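PDB 2R7L: 5-formaminoimidazole-4-carboxamide-1-(beta)-D-ribofuranosyl 5'-monophosphate synthetase from Methanocaldococcus jannaschii, which catalyses the ATP- and formate-dependent, folate-independent formylation of AICAR to FAICAR in purine biosynthesis, as a homohexameric ATP-grasp ligase. Local coordinates for residues E128-P140 / M274-V286. Numbering follows the deposited sequence.
Sequences EGKLLREAGLRVP and MGDKLVAKAKELV
L131 drops as a knob into a hole formed by L278, K281, A282 and L285, joining helix 125-135 to helix 268-285. The axes of 128-135 and 274-285 come within 8.8 Å at an angle of 117°. L131 and L278 both hold CG anti to the backbone N and cross at about a right angle, which brings L131 CG to 3.5 Å from L278 CD1; L131 CD1 reaches on to the methyl of A282, 4.1 Å from its CB. The small A135 lets the backbones close in, its CA 5.2 Å from that of L278. Here helix 125-135 ends in a Schellman motif, with G136 at positive phi. K277 lies extended past the turn, its CB 3.4 Å from A135 O. L137 follows, its CD2 resting on M274 at 3.7 Å from CA; the segment then runs on to P140, which touches ATP. K281 starts along A135 and E134, then bends at chi2 and chi3 (63° and 60°), bringing CE to 3.2 Å from E134 O and turning NZ back to a salt bridge with E284 OE1, 3.0 Å away on the syn side. With an alanine at K281, E284 is likely to lose its charged mate, and A135 and the E134 carbonyl their cover. M274 packs on strands 292-300 and 306-312 of the five-stranded antiparallel sheet, L278 on 292-300, while E128 and P140 also touch 306-312. The two segments are therefore held together by apolar contact and lysine methylenes, while the ammonium of K281 pairs with E284 of its own helix.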
loop_
_atom_site.group_PDB
_atom_site.type_symbol
_atom_site.label_atom_id
_atom_site.label_comp_id
_atom_site.label_asym_id
_atom_site.label_seq_id
_atom_site.Cartn_x
_atom_site.Cartn_y
_atom_site.Cartn_z
ATOM N N GLU A 128 34.057 -26.158 -3.697
ATOM C CA GLU A 128 32.608 -26.230 -3.827
ATOM C C GLU A 128 32.107 -27.658 -3.611
ATOM O O GLU A 128 31.175 -27.893 -2.827
ATOM C CB GLU A 128 32.205 -25.733 -5.216
ATOM C CG GLU A 128 30.916 -24.958 -5.247
ATOM C CD GLU A 128 30.550 -24.507 -6.644
ATOM O OE1 GLU A 128 30.083 -25.351 -7.439
ATOM O OE2 GLU A 128 30.719 -23.308 -6.947
ATOM N N GLY A 129 32.736 -28.612 -4.301
ATOM C CA GLY A 129 32.357 -30.018 -4.182
ATOM C C GLY A 129 32.630 -30.557 -2.795
ATOM O O GLY A 129 31.860 -31.358 -2.261
ATOM N N LYS A 130 33.736 -30.113 -2.207
ATOM C CA LYS A 130 34.076 -30.460 -0.830
ATOM C C LYS A 130 32.956 -30.002 0.095
ATOM O O LYS A 130 32.432 -30.781 0.896
ATOM C CB LYS A 130 35.401 -29.798 -0.438
ATOM C CG LYS A 130 35.863 -30.072 0.986
ATOM C CD LYS A 130 37.291 -29.567 1.188
ATOM C CE LYS A 130 37.731 -29.681 2.640
ATOM N NZ LYS A 130 37.523 -31.050 3.194
ATOM N N LEU A 131 32.582 -28.734 -0.038
ATOM C CA LEU A 131 31.509 -28.152 0.768
ATOM C C LEU A 131 30.190 -28.918 0.626
ATOM O O LEU A 131 29.590 -29.336 1.623
ATOM C CB LEU A 131 31.323 -26.678 0.391
ATOM C CG LEU A 131 30.235 -25.853 1.088
ATOM C CD1 LEU A 131 30.227 -26.058 2.605
ATOM C CD2 LEU A 131 30.431 -24.391 0.741
ATOM N N LEU A 132 29.751 -29.109 -0.614
ATOM C CA LEU A 132 28.465 -29.753 -0.890
ATOM C C LEU A 132 28.453 -31.209 -0.483
ATOM O O LEU A 132 27.453 -31.715 0.032
ATOM C CB LEU A 132 28.126 -29.638 -2.377
ATOM C CG LEU A 132 27.943 -28.215 -2.908
ATOM C CD1 LEU A 132 28.019 -28.199 -4.428
ATOM C CD2 LEU A 132 26.624 -27.605 -2.415
ATOM N N ARG A 133 29.571 -31.886 -0.732
ATOM C CA ARG A 133 29.734 -33.281 -0.345
ATOM C C ARG A 133 29.707 -33.405 1.168
ATOM O O ARG A 133 28.981 -34.232 1.720
ATOM C CB ARG A 133 31.044 -33.845 -0.916
ATOM C CG ARG A 133 31.543 -35.121 -0.236
ATOM C CD ARG A 133 32.700 -35.769 -1.001
ATOM N NE ARG A 133 33.772 -34.829 -1.333
ATOM C CZ ARG A 133 34.777 -34.519 -0.518
ATOM N NH1 ARG A 133 34.848 -35.068 0.692
ATOM N NH2 ARG A 133 35.707 -33.654 -0.911
ATOM N N GLU A 134 30.492 -32.569 1.840
ATOM C CA GLU A 134 30.559 -32.598 3.301
ATOM C C GLU A 134 29.266 -32.137 3.972
ATOM O O GLU A 134 28.896 -32.641 5.034
ATOM C CB GLU A 134 31.741 -31.775 3.802
ATOM C CG GLU A 134 33.086 -32.373 3.449
ATOM C CD GLU A 134 34.183 -31.879 4.358
ATOM O OE1 GLU A 134 34.001 -31.940 5.596
ATOM O OE2 GLU A 134 35.226 -31.433 3.834
ATOM N N ALA A 135 28.574 -31.190 3.344
ATOM C CA ALA A 135 27.266 -30.756 3.837
ATOM C C ALA A 135 26.251 -31.881 3.714
ATOM O O ALA A 135 25.227 -31.888 4.397
ATOM C CB ALA A 135 26.793 -29.529 3.077
ATOM N N GLY A 136 26.533 -32.835 2.830
ATOM C CA GLY A 136 25.638 -33.970 2.632
ATOM C C GLY A 136 24.600 -33.710 1.559
ATOM O O GLY A 136 23.469 -34.188 1.648
ATOM N N LEU A 137 24.980 -32.952 0.538
ATOM C CA LEU A 137 24.048 -32.641 -0.549
ATOM C C LEU A 137 24.279 -33.507 -1.791
ATOM O O LEU A 137 25.418 -33.728 -2.201
ATOM C CB LEU A 137 24.129 -31.156 -0.919
ATOM C CG LEU A 137 23.725 -30.165 0.178
ATOM C CD1 LEU A 137 23.791 -28.744 -0.335
ATOM C CD2 LEU A 137 22.338 -30.477 0.684
ATOM N N ARG A 138 23.190 -33.995 -2.379
ATOM C CA ARG A 138 23.252 -34.732 -3.634
ATOM C C ARG A 138 23.898 -33.889 -4.717
ATOM O O ARG A 138 23.525 -32.733 -4.915
ATOM C CB ARG A 138 21.856 -35.145 -4.090
ATOM C CG ARG A 138 21.190 -36.161 -3.200
ATOM C CD ARG A 138 19.845 -36.572 -3.760
ATOM N NE ARG A 138 19.162 -37.521 -2.886
ATOM C CZ ARG A 138 18.216 -37.194 -2.009
ATOM N NH1 ARG A 138 17.828 -35.931 -1.885
ATOM N NH2 ARG A 138 17.654 -38.136 -1.258
ATOM N N VAL A 139 24.888 -34.469 -5.391
ATOM C CA VAL A 139 25.533 -33.855 -6.547
ATOM C C VAL A 139 25.563 -34.878 -7.687
ATOM O O VAL A 139 25.294 -36.069 -7.463
ATOM C CB VAL A 139 26.964 -33.365 -6.220
ATOM C CG1 VAL A 139 26.922 -32.243 -5.193
ATOM C CG2 VAL A 139 27.836 -34.515 -5.725
ATOM N N PRO A 140 25.840 -34.416 -8.916
ATOM C CA PRO A 140 26.057 -35.326 -10.049
ATOM C C PRO A 140 27.333 -36.154 -9.855
ATOM O O PRO A 140 28.318 -35.642 -9.317
ATOM C CB PRO A 140 26.241 -34.374 -11.237
ATOM C CG PRO A 140 25.685 -33.047 -10.779
ATOM C CD PRO A 140 25.957 -33.003 -9.313
ATOM N N MET A 274 18.354 -28.616 2.768
ATOM C CA MET A 274 19.551 -28.411 1.964
ATOM C C MET A 274 20.235 -27.117 2.342
ATOM O O MET A 274 21.466 -27.053 2.461
ATOM C CB MET A 274 19.207 -28.382 0.471
ATOM C CG MET A 274 18.731 -29.709 -0.090
ATOM S SD MET A 274 18.006 -29.509 -1.731
ATOM C CE MET A 274 19.424 -28.977 -2.682
ATOM N N GLY A 275 19.435 -26.070 2.504
ATOM C CA GLY A 275 19.959 -24.776 2.944
ATOM C C GLY A 275 20.542 -24.868 4.346
ATOM O O GLY A 275 21.629 -24.364 4.610
ATOM N N ASP A 276 19.830 -25.538 5.243
ATOM C CA ASP A 276 20.305 -25.680 6.619
ATOM C C ASP A 276 21.652 -26.403 6.669
ATOM O O ASP A 276 22.564 -25.972 7.377
ATOM C CB ASP A 276 19.260 -26.397 7.480
ATOM C CG ASP A 276 18.054 -25.515 7.793
ATOM O OD1 ASP A 276 18.121 -24.302 7.501
ATOM O OD2 ASP A 276 17.047 -26.027 8.332
ATOM N N LYS A 277 21.782 -27.481 5.896
ATOM C CA LYS A 277 23.013 -28.278 5.881
ATOM C C LYS A 277 24.193 -27.522 5.299
ATOM O O LYS A 277 25.284 -27.537 5.865
ATOM C CB LYS A 277 22.811 -29.580 5.103
ATOM C CG LYS A 277 21.926 -30.592 5.790
ATOM C CD LYS A 277 21.774 -31.819 4.907
ATOM C CE LYS A 277 20.991 -32.916 5.595
ATOM N NZ LYS A 277 20.855 -34.090 4.695
ATOM N N LEU A 278 23.984 -26.866 4.165
ATOM C CA LEU A 278 25.051 -26.076 3.554
ATOM C C LEU A 278 25.587 -25.040 4.531
ATOM O O LEU A 278 26.795 -24.808 4.611
ATOM C CB LEU A 278 24.562 -25.385 2.275
ATOM C CG LEU A 278 25.622 -24.535 1.568
ATOM C CD1 LEU A 278 26.758 -25.414 1.053
ATOM C CD2 LEU A 278 25.028 -23.738 0.429
ATOM N N VAL A 279 24.674 -24.422 5.272
ATOM C CA VAL A 279 25.017 -23.369 6.223
ATOM C C VAL A 279 25.780 -23.913 7.435
ATOM O O VAL A 279 26.796 -23.350 7.836
ATOM C CB VAL A 279 23.747 -22.581 6.651
ATOM C CG1 VAL A 279 23.865 -22.045 8.076
ATOM C CG2 VAL A 279 23.473 -21.461 5.650
ATOM N N ALA A 280 25.293 -25.015 7.995
ATOM C CA ALA A 280 25.925 -25.641 9.150
ATOM C C ALA A 280 27.354 -26.097 8.856
ATOM O O ALA A 280 28.233 -25.964 9.704
ATOM C CB ALA A 280 25.076 -26.807 9.659
ATOM N N LYS A 281 27.595 -26.615 7.652
ATOM C CA LYS A 281 28.938 -27.065 7.298
ATOM C C LYS A 281 29.867 -25.906 6.967
ATOM O O LYS A 281 31.043 -25.935 7.321
ATOM C CB LYS A 281 28.914 -28.074 6.140
ATOM C CG LYS A 281 30.295 -28.684 5.811
ATOM C CD LYS A 281 30.880 -29.503 6.978
ATOM C CE LYS A 281 29.963 -30.664 7.360
ATOM N NZ LYS A 281 30.382 -31.374 8.611
ATOM N N ALA A 282 29.347 -24.889 6.288
ATOM C CA ALA A 282 30.164 -23.736 5.902
ATOM C C ALA A 282 30.632 -22.950 7.130
ATOM O O ALA A 282 31.649 -22.257 7.088
ATOM C CB ALA A 282 29.404 -22.834 4.950
ATOM N N LYS A 283 29.881 -23.059 8.220
ATOM C CA LYS A 283 30.302 -22.477 9.491
ATOM C C LYS A 283 31.605 -23.125 9.967
ATOM O O LYS A 283 32.527 -22.434 10.402
ATOM C CB LYS A 283 29.209 -22.641 10.548
ATOM C CG LYS A 283 28.089 -21.614 10.445
ATOM C CD LYS A 283 26.969 -21.914 11.427
ATOM C CE LYS A 283 25.927 -20.805 11.423
ATOM N NZ LYS A 283 24.607 -21.318 11.874
ATOM N N GLU A 284 31.671 -24.452 9.866
ATOM C CA GLU A 284 32.860 -25.218 10.246
ATOM C C GLU A 284 34.030 -24.990 9.296
ATOM O O GLU A 284 35.157 -24.778 9.736
ATOM C CB GLU A 284 32.541 -26.712 10.295
ATOM C CG GLU A 284 31.444 -27.098 11.266
ATOM C CD GLU A 284 31.049 -28.552 11.121
ATOM O OE1 GLU A 284 31.666 -29.243 10.285
ATOM O OE2 GLU A 284 30.127 -29.007 11.833
ATOM N N LEU A 285 33.760 -25.025 7.993
ATOM C CA LEU A 285 34.824 -24.981 6.992
ATOM C C LEU A 285 35.337 -23.583 6.667
ATOM O O LEU A 285 36.518 -23.415 6.346
ATOM C CB LEU A 285 34.394 -25.692 5.702
ATOM C CG LEU A 285 33.845 -27.121 5.798
ATOM C CD1 LEU A 285 33.633 -27.695 4.397
ATOM C CD2 LEU A 285 34.757 -28.028 6.622
ATOM N N VAL A 286 34.463 -22.578 6.723
ATOM C CA VAL A 286 34.892 -21.207 6.426
ATOM C C VAL A 286 34.207 -20.165 7.322
ATOM O O VAL A 286 33.310 -19.458 6.866
ATOM C CB VAL A 286 34.612 -20.815 4.952
ATOM C CG1 VAL A 286 35.697 -19.884 4.436
ATOM C CG2 VAL A 286 34.488 -22.047 4.069
#